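Local coordinates for putative ribose 5-phosphate isomerase (Leishmania infantum, PDB 6FXW), which probably interconverts ribose 5-phosphate and ribulose 5-phosphate in the pentose phosphate pathway, as a type B isomerase of the LacAB/RpiB family, at residues Val8-Asp13 with Thr67-Cys72; Ala15-His20 with Val36-Pro41; Gln21-Met26 with Ser118-Ile123; Leu111-Arg116 with Arg124-Thr129. All coordinates share one frame; numbering follows the deposited sequence. Where two conformers were deposited one is given.

Contact 1: Val8-Asp13 with Thr67-Cys72; sequences VALGCD and TGILVC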
loop_
_atom_site.group_PDB
_atom_site.type_symbol
_atom_site.label_atom_id
_atom_site.label_comp_id
_atom_site.label_asym_id
_atom_site.label_seq_id
_atom_site.Cartn_x
_atom_site.Cartn_y
_atom_site.Cartn_z
ATOM N N VAL A 8 -10.309 -23.777 5.811
ATOM C CA VAL A 8 -9.130 -22.949 5.426
ATOM C C VAL A 8 -7.863 -23.701 5.810
ATOM O O VAL A 8 -7.643 -24.057 7.005
ATOM C CB VAL A 8 -9.201 -21.583 6.106
ATOM C CG1 VAL A 8 -7.906 -20.805 5.735
ATOM C CG2 VAL A 8 -10.489 -20.832 5.749
ATOM N N ALA A 9 -6.959 -23.876 4.872
ATOM C CA ALA A 9 -5.617 -24.320 5.133
ATOM C C ALA A 9 -4.663 -23.103 5.135
ATOM O O ALA A 9 -4.600 -22.396 4.139
ATOM C CB ALA A 9 -5.167 -25.316 4.066
ATOM N N LEU A 10 -3.948 -22.959 6.218
ATOM C CA LEU A 10 -3.022 -21.829 6.414
ATOM C C LEU A 10 -1.621 -22.387 6.383
ATOM O O LEU A 10 -1.266 -23.223 7.248
ATOM C CB LEU A 10 -3.260 -21.132 7.759
ATOM C CG LEU A 10 -2.203 -20.125 8.173
ATOM C CD1 LEU A 10 -2.282 -18.903 7.276
ATOM C CD2 LEU A 10 -2.362 -19.647 9.628
ATOM N N GLY A 11 -0.783 -21.935 5.473
ATOM C CA GLY A 11 0.631 -22.342 5.418
ATOM C C GLY A 11 1.533 -21.138 5.467
ATOM O O GLY A 11 1.164 -20.040 5.023
ATOM N N CYS A 12 2.717 -21.309 5.955
ATOM C CA CYS A 12 3.629 -20.204 5.957
ATOM C C CYS A 12 5.028 -20.752 6.070
ATOM O O CYS A 12 5.241 -21.948 6.275
ATOM C CB CYS A 12 3.321 -19.215 7.097
ATOM S SG CYS A 12 3.577 -20.014 8.721
ATOM N N ASP A 13 5.988 -19.843 5.850
ATOM C CA ASP A 13 7.397 -20.141 6.136
ATOM C C ASP A 13 7.748 -19.530 7.500
ATOM O O ASP A 13 6.860 -19.075 8.243
ATOM C CB ASP A 13 8.323 -19.783 4.986
ATOM C CG ASP A 13 8.496 -18.267 4.757
ATOM O OD1 ASP A 13 7.943 -17.472 5.533
ATOM O OD2 ASP A 13 9.287 -17.925 3.882
ATOM N N THR A 67 -10.157 -23.570 0.742
ATOM C CA THR A 67 -9.466 -22.291 0.433
ATOM C C THR A 67 -8.180 -22.292 1.196
ATOM O O THR A 67 -8.014 -23.035 2.199
ATOM C CB THR A 67 -10.363 -21.038 0.659
ATOM O OG1 THR A 67 -9.605 -19.823 0.450
ATOM C CG2 THR A 67 -10.860 -20.965 2.021
ATOM N N GLY A 68 -7.188 -21.533 0.762
ATOM C CA GLY A 68 -5.944 -21.505 1.423
ATOM C C GLY A 68 -5.454 -20.093 1.694
ATOM O O GLY A 68 -5.882 -19.142 0.987
ATOM N N ILE A 69 -4.618 -19.952 2.696
ATOM C CA ILE A 69 -3.886 -18.699 2.951
ATOM C C ILE A 69 -2.439 -19.067 3.038
ATOM O O ILE A 69 -2.091 -19.932 3.851
ATOM C CB ILE A 69 -4.410 -18.052 4.231
ATOM C CG1 ILE A 69 -5.914 -17.743 4.101
ATOM C CG2 ILE A 69 -3.639 -16.796 4.491
ATOM C CD1 ILE A 69 -6.548 -17.200 5.396
ATOM N N LEU A 70 -1.544 -18.398 2.316
ATOM C CA LEU A 70 -0.134 -18.637 2.330
ATOM C C LEU A 70 0.595 -17.341 2.713
ATOM O O LEU A 70 0.287 -16.292 2.171
ATOM C CB LEU A 70 0.360 -19.134 0.989
ATOM C CG LEU A 70 -0.063 -20.549 0.627
ATOM C CD1 LEU A 70 0.342 -20.872 -0.796
ATOM C CD2 LEU A 70 0.583 -21.515 1.582
ATOM N N VAL A 71 1.509 -17.447 3.656
ATOM C CA VAL A 71 2.190 -16.283 4.262
ATOM C C VAL A 71 3.699 -16.497 4.151
ATOM O O VAL A 71 4.257 -17.513 4.610
ATOM C CB VAL A 71 1.769 -16.087 5.693
ATOM C CG1 VAL A 71 2.265 -14.720 6.159
ATOM C CG2 VAL A 71 0.327 -16.251 5.958
ATOM N N CYS A 72 4.394 -15.550 3.535
ATOM C CA CYS A 72 5.882 -15.484 3.515
ATOM C C CYS A 72 6.275 -14.063 3.862
ATOM O O CYS A 72 5.416 -13.257 4.276
ATOM C CB CYS A 72 6.564 -16.085 2.293
ATOM S SG CYS A 72 6.227 -15.234 0.773
#
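Ile69, Val8 and Val71 give up the most surface where Val8-Asp13 runs beside Thr67-Cys72. Ile69 sits in the middle of its strand. Its CG1 is anti to the carbonyl carbon and carries CD1 back toward Val8, where it meets CG1 of Val8 at 3.9 Å. The other branch, CG2 of Ile69, is anti to the backbone N and takes CD1 of Leu10 at 3.7 Å. The two branches of Ile69 thus serve two residues of the neighbouring strand. Val8 also uses both methyls. Its CG1 crosses Ile69 obliquely, and its CG2 lies alongside CG2 of Thr67, pointing the same way, 3.7 Å from it. Val71, two residues on from Ile69, reaches CD1 of Leu10 with CG2 at 3.9 Å, and its CB packs on CB of Cys12.

The two strands are parallel neighbours in the central sheet of the Rossmann-like alpha/beta/alpha fold of the RpiB family. The chain passes through strand 33-38, beyond 6-12, and helix 49-61 before it returns as strand 67-72. Five backbone hydrogen bonds join the two strands. Ile69 is gripped at both ends: its N donates to Ala9 O at 2.8 Å, and its O accepts from Gly11 N at 2.9 Å, nearly along the C=O axis. Val71 N bonds likewise to Gly11 O, and Asp13 N to Val71 O at 3.2 Å, the longest. Helices 20-29 and 120-131 cover the face with Val8, Leu10 and Ile69, and Ala16 packs on Val71. Helix 49-61 covers Ala9 and Leu70 on the other face. Asp13 OD1 accepts from Ala15 N, just ahead in the chain.

Contact 2: Ala15-His20 with Val36-Pro41; sequences AAYATH and VMYMGP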
loop_
_atom_site.group_PDB
_atom_site.type_symbol
_atom_site.label_atom_id
_atom_site.label_comp_id
_atom_site.label_asym_id
_atom_site.label_seq_id
_atom_site.Cartn_x
_atom_site.Cartn_y
_atom_site.Cartn_z
ATOM N N ALA A 15 9.001 -16.779 8.184
ATOM C CA ALA A 15 8.775 -15.318 8.357
ATOM C C ALA A 15 7.533 -15.069 9.224
ATOM O O ALA A 15 7.454 -14.051 9.968
ATOM C CB ALA A 15 8.600 -14.672 7.050
ATOM N N ALA A 16 6.544 -15.969 9.170
ATOM C CA ALA A 16 5.311 -15.825 9.867
ATOM C C ALA A 16 5.236 -16.680 11.120
ATOM O O ALA A 16 4.198 -16.776 11.752
ATOM C CB ALA A 16 4.130 -16.126 8.971
ATOM N N TYR A 17 6.350 -17.235 11.511
ATOM C CA TYR A 17 6.280 -18.185 12.660
ATOM C C TYR A 17 5.888 -17.456 13.922
ATOM O O TYR A 17 5.010 -17.923 14.640
ATOM C CB TYR A 17 7.565 -18.965 12.804
ATOM C CG TYR A 17 7.516 -19.944 13.919
ATOM C CD1 TYR A 17 6.746 -21.067 13.804
ATOM C CD2 TYR A 17 8.311 -19.774 15.005
ATOM C CE1 TYR A 17 6.690 -22.012 14.823
ATOM C CE2 TYR A 17 8.255 -20.671 16.073
ATOM C CZ TYR A 17 7.457 -21.794 15.937
ATOM O OH TYR A 17 7.396 -22.797 16.928
ATOM N N ALA A 18 6.452 -16.290 14.167
ATOM C CA ALA A 18 6.100 -15.520 15.331
ATOM C C ALA A 18 4.643 -15.131 15.416
ATOM O O ALA A 18 4.100 -15.070 16.515
ATOM C CB ALA A 18 7.000 -14.312 15.422
ATOM N N THR A 19 3.984 -14.912 14.286
ATOM C CA THR A 19 2.623 -14.378 14.216
ATOM C C THR A 19 1.611 -15.390 13.777
ATOM O O THR A 19 0.454 -15.076 13.641
ATOM C CB THR A 19 2.519 -13.174 13.245
ATOM O OG1 THR A 19 3.144 -13.532 12.036
ATOM C CG2 THR A 19 3.207 -11.908 13.846
ATOM N N HIS A 20 1.994 -16.674 13.561
ATOM C CA HIS A 20 1.061 -17.553 12.888
ATOM C C HIS A 20 -0.191 -17.785 13.756
ATOM O O HIS A 20 -1.313 -17.969 13.246
ATOM C CB HIS A 20 1.680 -18.927 12.430
ATOM C CG HIS A 20 1.903 -19.934 13.549
ATOM N ND1 HIS A 20 3.050 -19.967 14.284
ATOM C CD2 HIS A 20 1.200 -21.025 13.907
ATOM C CE1 HIS A 20 3.023 -21.004 15.110
ATOM N NE2 HIS A 20 1.900 -21.671 14.898
ATOM N N VAL A 36 -9.901 -24.202 10.542
ATOM C CA VAL A 36 -8.621 -23.645 10.145
ATOM C C VAL A 36 -7.578 -24.674 10.479
ATOM O O VAL A 36 -7.459 -25.105 11.653
ATOM C CB VAL A 36 -8.297 -22.293 10.797
ATOM C CG1 VAL A 36 -7.123 -21.676 10.069
ATOM C CG2 VAL A 36 -9.516 -21.403 10.778
ATOM N N MET A 37 -6.773 -25.079 9.495
ATOM C CA MET A 37 -5.719 -26.076 9.655
ATOM C C MET A 37 -4.369 -25.428 9.402
ATOM O O MET A 37 -4.150 -24.873 8.311
ATOM C CB MET A 37 -5.909 -27.210 8.615
ATOM C CG MET A 37 -7.115 -28.073 8.869
ATOM S SD MET A 37 -7.778 -28.884 7.380
ATOM C CE MET A 37 -8.505 -27.524 6.523
ATOM N N TYR A 38 -3.414 -25.511 10.328
ATOM C CA TYR A 38 -2.108 -24.937 10.192
ATOM C C TYR A 38 -1.124 -25.862 9.615
ATOM O O TYR A 38 -0.948 -26.981 10.203
ATOM C CB TYR A 38 -1.615 -24.423 11.553
ATOM C CG TYR A 38 -0.243 -23.838 11.498
ATOM C CD1 TYR A 38 0.020 -22.685 10.770
ATOM C CD2 TYR A 38 0.867 -24.435 12.150
ATOM C CE1 TYR A 38 1.241 -22.162 10.656
ATOM C CE2 TYR A 38 2.101 -23.897 12.081
ATOM C CZ TYR A 38 2.338 -22.689 11.348
ATOM O OH TYR A 38 3.577 -22.210 11.287
ATOM N N MET A 39 -0.535 -25.532 8.500
ATOM C CA MET A 39 0.436 -26.350 7.876
ATOM C C MET A 39 1.662 -25.756 7.576
ATOM O O MET A 39 2.258 -26.190 6.633
ATOM C CB MET A 39 -0.094 -26.976 6.542
ATOM C CG MET A 39 -1.570 -26.945 6.367
ATOM S SD MET A 39 -2.027 -27.666 4.816
ATOM C CE MET A 39 -3.456 -28.446 5.470
ATOM N N GLY A 40 2.086 -24.795 8.354
ATOM C CA GLY A 40 3.424 -24.268 8.368
ATOM C C GLY A 40 4.246 -24.897 9.406
ATOM O O GLY A 40 3.804 -25.901 10.007
ATOM N N PRO A 41 5.460 -24.353 9.664
ATOM C CA PRO A 41 6.359 -24.887 10.592
ATOM C C PRO A 41 5.887 -24.809 12.046
ATOM O O PRO A 41 5.272 -23.826 12.465
ATOM C CB PRO A 41 7.631 -24.077 10.426
ATOM C CG PRO A 41 7.246 -22.760 9.792
ATOM C CD PRO A 41 6.000 -23.073 9.070
#
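The Tyr38 ring is covered on both faces. His20 lies over one face, with CD2 3.3 Å from CZ of Tyr38. Gly40 N sits above the centre of the opposite face, 3.5 Å from the ring plane. At the ring edge, in plane, is Pro41 O. The His20 ring has Tyr38 CZ over one face, toward its rim, and the Tyr17 carbonyl carbon at its edge. The two rings form an offset stack, with centroids 4.1 Å apart and planes at 16°.

Each ring is also held by a hydrogen bond within its own segment. His20 ND1 donates to Tyr17 O at 2.9 Å, close to the imidazole plane and on a lone pair of the carbonyl. This bond limits the rotation of the imidazole. It goes with a CG of His20 placed between the backbone N and the carbonyl carbon (chi1 75°), the crowded position. The type I turn from Tyr17 to His20 brings that carbonyl within range. Tyr38 OH donates to a lone pair of Pro41 O at 2.6 Å, so the strand residue ties down the loop that follows it. The same Pro41 O meets the edge of the Tyr17 ring, 3.3 Å from CE1. Tyr17 CD1 also touches CG of the proline loosely.

The contact joins the loop and first residue of helix 20-29 to the end of strand 33-38 and the loop after it. Cys12 of strand 6-12 packs on Tyr38 and Pro41, Met24 of helix 20-29 touches Tyr38, and Tyr52 of helix 49-61 touches Pro41.

Contact 3: Gln21-Met26 with Ser118-Ile123; sequences QEIMDM and SGMEVI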
loop_
_atom_site.group_PDB
_atom_site.type_symbol
_atom_site.label_atom_id
_atom_site.label_comp_id
_atom_site.label_asym_id
_atom_site.label_seq_id
_atom_site.Cartn_x
_atom_site.Cartn_y
_atom_site.Cartn_z
ATOM N N GLN A 21 -0.012 -17.903 15.082
ATOM C CA GLN A 21 -1.212 -18.136 15.885
ATOM C C GLN A 21 -2.167 -16.929 15.899
ATOM O O GLN A 21 -3.328 -17.104 15.827
ATOM C CB GLN A 21 -0.791 -18.459 17.334
ATOM C CG GLN A 21 -2.026 -18.799 18.209
ATOM C CD GLN A 21 -2.803 -20.022 17.727
ATOM O OE1 GLN A 21 -2.204 -21.089 17.546
ATOM N NE2 GLN A 21 -4.097 -19.882 17.466
ATOM N N GLU A 22 -1.574 -15.740 15.872
ATOM C CA GLU A 22 -2.381 -14.478 15.704
ATOM C C GLU A 22 -3.166 -14.476 14.400
ATOM O O GLU A 22 -4.323 -14.125 14.342
ATOM C CB GLU A 22 -1.460 -13.292 15.881
ATOM C CG GLU A 22 -2.118 -11.928 15.693
ATOM C CD GLU A 22 -1.212 -10.718 15.964
ATOM O OE1 GLU A 22 0.028 -10.810 16.149
ATOM O OE2 GLU A 22 -1.819 -9.614 15.927
ATOM N N ILE A 23 -2.527 -14.943 13.341
ATOM C CA ILE A 23 -3.231 -15.052 12.044
ATOM C C ILE A 23 -4.353 -16.095 12.098
ATOM O O ILE A 23 -5.452 -15.887 11.607
ATOM C CB ILE A 23 -2.202 -15.322 10.898
ATOM C CG1 ILE A 23 -1.227 -14.148 10.839
ATOM C CG2 ILE A 23 -2.935 -15.610 9.627
ATOM C CD1 ILE A 23 -0.010 -14.351 9.931
ATOM N N MET A 24 -4.078 -17.252 12.706
ATOM C CA MET A 24 -5.107 -18.305 12.828
ATOM C C MET A 24 -6.268 -17.768 13.621
ATOM O O MET A 24 -7.399 -17.979 13.252
ATOM C CB MET A 24 -4.591 -19.529 13.561
ATOM C CG MET A 24 -3.732 -20.368 12.691
ATOM S SD MET A 24 -2.962 -21.654 13.675
ATOM C CE MET A 24 -4.305 -22.727 14.175
ATOM N N ASP A 25 -5.943 -16.999 14.662
ATOM C CA ASP A 25 -7.018 -16.373 15.460
ATOM C C ASP A 25 -7.887 -15.457 14.653
ATOM O O ASP A 25 -9.131 -15.437 14.778
ATOM C CB ASP A 25 -6.456 -15.592 16.649
ATOM C CG ASP A 25 -5.840 -16.459 17.710
ATOM O OD1 ASP A 25 -6.070 -17.660 17.714
ATOM O OD2 ASP A 25 -4.992 -15.965 18.450
ATOM N N MET A 26 -7.296 -14.658 13.769
ATOM C CA MET A 26 -8.098 -13.842 12.812
ATOM C C MET A 26 -9.017 -14.597 11.901
ATOM O O MET A 26 -10.145 -14.166 11.588
ATOM C CB MET A 26 -7.195 -12.959 11.931
ATOM C CG MET A 26 -6.347 -12.037 12.690
ATOM S SD MET A 26 -5.204 -11.174 11.520
ATOM C CE MET A 26 -4.905 -10.046 12.704
ATOM N N SER A 118 2.864 -6.264 5.014
ATOM C CA SER A 118 1.511 -5.847 5.464
ATOM C C SER A 118 1.491 -5.950 6.969
ATOM O O SER A 118 1.802 -6.990 7.566
ATOM C CB SER A 118 0.466 -6.764 4.903
ATOM O OG SER A 118 0.429 -6.660 3.490
ATOM N N GLY A 119 1.017 -4.876 7.650
ATOM C CA GLY A 119 0.747 -4.958 9.067
ATOM C C GLY A 119 -0.453 -5.797 9.424
ATOM O O GLY A 119 -1.267 -6.125 8.577
ATOM N N MET A 120 -0.523 -6.162 10.697
ATOM C CA MET A 120 -1.547 -7.109 11.133
ATOM C C MET A 120 -2.962 -6.650 11.032
ATOM O O MET A 120 -3.846 -7.457 10.699
ATOM C CB MET A 120 -1.296 -7.560 12.577
ATOM C CG MET A 120 -0.075 -8.429 12.689
ATOM S SD MET A 120 -0.460 -10.099 12.011
ATOM C CE MET A 120 1.122 -10.573 11.619
ATOM N N GLU A 121 -3.246 -5.359 11.152
ATOM C CA GLU A 121 -4.609 -4.940 10.960
ATOM C C GLU A 121 -5.021 -4.953 9.489
ATOM O O GLU A 121 -6.169 -5.186 9.145
ATOM C CB GLU A 121 -4.897 -3.545 11.593
ATOM C CG GLU A 121 -5.022 -3.655 13.131
ATOM C CD GLU A 121 -5.998 -4.711 13.636
ATOM O OE1 GLU A 121 -7.077 -4.817 13.047
ATOM O OE2 GLU A 121 -5.616 -5.527 14.539
ATOM N N VAL A 122 -4.050 -4.681 8.597
ATOM C CA VAL A 122 -4.306 -4.823 7.175
ATOM C C VAL A 122 -4.494 -6.316 6.829
ATOM O O VAL A 122 -5.393 -6.645 6.078
ATOM C CB VAL A 122 -3.157 -4.162 6.360
ATOM C CG1 VAL A 122 -3.190 -4.543 4.884
ATOM C CG2 VAL A 122 -3.245 -2.681 6.536
ATOM N N ILE A 123 -3.667 -7.181 7.414
ATOM C CA ILE A 123 -3.865 -8.624 7.209
ATOM C C ILE A 123 -5.248 -9.062 7.691
ATOM O O ILE A 123 -5.905 -9.839 6.987
ATOM C CB ILE A 123 -2.766 -9.400 7.890
ATOM C CG1 ILE A 123 -1.434 -9.206 7.139
ATOM C CG2 ILE A 123 -3.057 -10.912 8.039
ATOM C CD1 ILE A 123 -0.203 -9.735 7.803
#
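Apolar packing carries most of this contact between Gln21-Met26 and Ser118-Ile123. Met120 has the most surface buried. Its CG is anti to the carbonyl carbon, and its chain bends at chi2 (-74°). The bend brings SD of Met120 to CG1 of Ile23, 4.3 Å away. Met26 is extended beyond CG and reaches across to the other helix. Its SD meets CG2 of Ile123 at 4.1 Å, the two side chains crossing at about a right angle.

Polar groups take part only through van der Waals contact. The extended Glu22 reaches tip to tip toward Met120, with OE2 3.9 Å from CG of Met120. The terminal CE of Met26 lies 3.4 Å from the backbone O of Met120, a methyl against a carbonyl oxygen. No hydrogen bond joins the two segments.

Gly119 is the N-cap residue of helix 120-131, so the contact lies at the start of that helix and on helix 20-29. Gly119 and Glu121 make backbone hydrogen bonds to a second subunit. On the sheet side, Leu10 of strand 6-12 touches Ile23. Ile127, farther along helix 120-131, also packs on Ile23.

Contact 4: Leu111-Arg116 with Arg124-Thr129; sequences LCIGVR and RDIIET. With SO4 (sulfate ion), chain B.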
loop_
_atom_site.group_PDB
_atom_site.type_symbol
_atom_site.label_atom_id
_atom_site.label_comp_id
_atom_site.label_asym_id
_atom_site.label_seq_id
_atom_site.Cartn_x
_atom_site.Cartn_y
_atom_site.Cartn_z
ATOM N N LEU A 111 -5.144 -17.129 -0.983
ATOM C CA LEU A 111 -4.743 -15.779 -0.645
ATOM C C LEU A 111 -3.262 -15.866 -0.280
ATOM O O LEU A 111 -2.898 -16.613 0.658
ATOM C CB LEU A 111 -5.535 -15.312 0.513
ATOM C CG LEU A 111 -5.048 -14.080 1.288
ATOM C CD1 LEU A 111 -5.042 -12.827 0.358
ATOM C CD2 LEU A 111 -5.893 -13.910 2.534
ATOM N N CYS A 112 -2.401 -15.016 -0.876
ATOM C CA CYS A 112 -0.992 -14.926 -0.531
ATOM C C CYS A 112 -0.714 -13.544 0.063
ATOM O O CYS A 112 -1.122 -12.558 -0.504
ATOM C CB CYS A 112 -0.150 -15.142 -1.746
ATOM S SG CYS A 112 -0.345 -16.783 -2.475
ATOM N N ILE A 113 -0.140 -13.531 1.234
ATOM C CA ILE A 113 0.151 -12.285 1.959
ATOM C C ILE A 113 1.610 -12.263 2.465
ATOM O O ILE A 113 2.259 -13.344 2.727
ATOM C CB ILE A 113 -0.791 -12.044 3.111
ATOM C CG1 ILE A 113 -0.800 -13.239 4.029
ATOM C CG2 ILE A 113 -2.173 -11.776 2.551
ATOM C CD1 ILE A 113 -1.694 -12.981 5.305
ATOM N N GLY A 114 2.141 -11.057 2.748
ATOM C CA GLY A 114 3.444 -10.866 3.312
ATOM C C GLY A 114 3.396 -10.301 4.680
ATOM O O GLY A 114 2.740 -9.258 4.887
ATOM N N VAL A 115 4.007 -10.961 5.622
ATOM C CA VAL A 115 4.019 -10.478 6.993
ATOM C C VAL A 115 5.119 -9.451 7.233
ATOM O O VAL A 115 5.043 -8.689 8.230
ATOM C CB VAL A 115 4.194 -11.705 7.878
ATOM C CG1 VAL A 115 5.519 -12.375 7.751
ATOM C CG2 VAL A 115 3.853 -11.460 9.312
ATOM N N ARG A 116 6.116 -9.315 6.342
ATOM C CA ARG A 116 7.132 -8.281 6.484
ATOM C C ARG A 116 6.730 -7.022 5.695
ATOM O O ARG A 116 7.397 -5.964 5.851
ATOM C CB ARG A 116 8.496 -8.757 6.008
ATOM C CG ARG A 116 9.005 -9.914 6.823
ATOM C CD ARG A 116 10.289 -10.419 6.208
ATOM N NE ARG A 116 10.767 -11.577 6.982
ATOM C CZ ARG A 116 11.633 -12.423 6.534
ATOM N NH1 ARG A 116 12.008 -12.403 5.265
ATOM N NH2 ARG A 116 12.057 -13.366 7.356
ATOM N N ARG A 124 -5.738 -8.532 8.787
ATOM C CA ARG A 124 -7.087 -8.884 9.262
ATOM C C ARG A 124 -8.143 -8.561 8.194
ATOM O O ARG A 124 -8.998 -9.407 7.828
ATOM C CB ARG A 124 -7.390 -8.181 10.574
ATOM C CG ARG A 124 -8.723 -8.669 11.128
ATOM C CD ARG A 124 -9.210 -7.849 12.320
ATOM N NE ARG A 124 -8.256 -7.654 13.346
ATOM C CZ ARG A 124 -7.989 -8.536 14.333
ATOM N NH1 ARG A 124 -8.604 -9.747 14.456
ATOM N NH2 ARG A 124 -7.077 -8.211 15.193
ATOM N N ASP A 125 -8.091 -7.328 7.661
ATOM C CA ASP A 125 -9.037 -6.926 6.636
ATOM C C ASP A 125 -8.927 -7.741 5.396
ATOM O O ASP A 125 -9.916 -8.127 4.777
ATOM C CB ASP A 125 -8.839 -5.432 6.315
ATOM C CG ASP A 125 -9.661 -4.931 5.087
ATOM O OD1 ASP A 125 -10.867 -5.146 5.043
ATOM O OD2 ASP A 125 -8.989 -4.169 4.355
ATOM N N ILE A 126 -7.700 -8.053 4.981
ATOM C CA ILE A 126 -7.496 -8.848 3.778
ATOM C C ILE A 126 -8.174 -10.224 3.950
ATOM O O ILE A 126 -8.877 -10.715 3.039
ATOM C CB ILE A 126 -6.011 -9.009 3.447
ATOM C CG1 ILE A 126 -5.319 -7.685 3.070
ATOM C CG2 ILE A 126 -5.775 -10.053 2.370
ATOM C CD1 ILE A 126 -3.802 -7.724 3.013
ATOM N N ILE A 127 -7.873 -10.870 5.083
ATOM C CA ILE A 127 -8.399 -12.200 5.347
ATOM C C ILE A 127 -9.897 -12.185 5.381
ATOM O O ILE A 127 -10.537 -13.022 4.703
ATOM C CB ILE A 127 -7.741 -12.762 6.607
ATOM C CG1 ILE A 127 -6.288 -13.123 6.379
ATOM C CG2 ILE A 127 -8.466 -14.020 7.079
ATOM C CD1 ILE A 127 -5.487 -13.596 7.624
ATOM N N GLU A 128 -10.477 -11.264 6.175
ATOM C CA GLU A 128 -11.923 -11.233 6.282
ATOM C C GLU A 128 -12.592 -10.981 4.937
ATOM O O GLU A 128 -13.542 -11.646 4.596
ATOM C CB GLU A 128 -12.326 -10.163 7.247
ATOM C CG GLU A 128 -12.026 -10.516 8.669
ATOM C CD GLU A 128 -12.397 -9.526 9.751
ATOM O OE1 GLU A 128 -12.751 -8.386 9.388
ATOM O OE2 GLU A 128 -12.212 -9.896 10.960
ATOM N N THR A 129 -12.039 -10.105 4.082
ATOM C CA THR A 129 -12.578 -9.813 2.779
ATOM C C THR A 129 -12.449 -11.019 1.864
ATOM O O THR A 129 -13.360 -11.387 1.176
ATOM C CB THR A 129 -11.864 -8.620 2.234
ATOM O OG1 THR A 129 -12.052 -7.525 3.178
ATOM C CG2 THR A 129 -12.406 -8.266 0.822
HETATM S S SO4 B . 15.011 -14.967 4.945
HETATM O O1 SO4 B . 16.283 -14.288 5.414
HETATM O O2 SO4 B . 14.102 -15.132 6.079
HETATM O O3 SO4 B . 14.467 -13.952 3.893
HETATM O O4 SO4 B . 15.425 -16.232 4.408
#
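Asp125 O is gripped by two donors from Thr129, one turn on in the helix. OG1 of Thr129 donates to Asp125 O at 2.7 Å, from above the carbonyl plane, and Thr129 N donates to the same O at 3.0 Å. The second bond belongs to the helix; the first folds the threonine hydroxyl onto the helix backbone one turn earlier.

The helix packs on strand 110-114 in the strand-loop-helix unit of a Rossmann-like alpha/beta/alpha fold. The short strand and helix segments run antiparallel, at 179°, with axes 10.1 Å apart at closest approach. The contact itself is apolar. Leu111 has its CG anti to the backbone N (chi1 164°), which sends both methyls toward the helix. CD1 packs on CG2 of Ile126 at 3.5 Å, and CD2 meets CG1 of Ile127 at 3.9 Å. Both isoleucines cross the leucine at about a right angle. Ile113 adds its CG2, 4.0 Å from the same CG2 of Ile126. That one methyl therefore meets both strand residues.

Past the strand end, Arg116 extends away from the helix to a sulfate, probably from the crystallisation liquor. His14 and, from the fourth subunit, Arg140 and Arg144 also bind the ion. The site may mark a pocket for an anionic group at a subunit boundary. Arg116 NH1 donates to O3 of the sulfate at 3.2 Å, and NH2 donates to O2 at 3.0 Å.

How the contacts relate
All four contacts belong to one alpha/beta unit built on a parallel sheet. Contact 1 pairs strands 6-12 and 67-72. Contact 2 lies beside it on strand 33-38, and contact 4 on its other side, on strand 110-114. Centres 1 and 2 are about 8 Å apart, 1 and 4 about 10 Å. Contact 3 joins the two helices over one face; it shares helix 120-131 with contact 4, their centres about 7 Å apart. Along the chain, contact 2 is nested within contact 1, contact 4 follows both, and contact 3 crosses all three. The early and late parts of the chain are thus packed together, and contacts 3 and 4 both border other subunits.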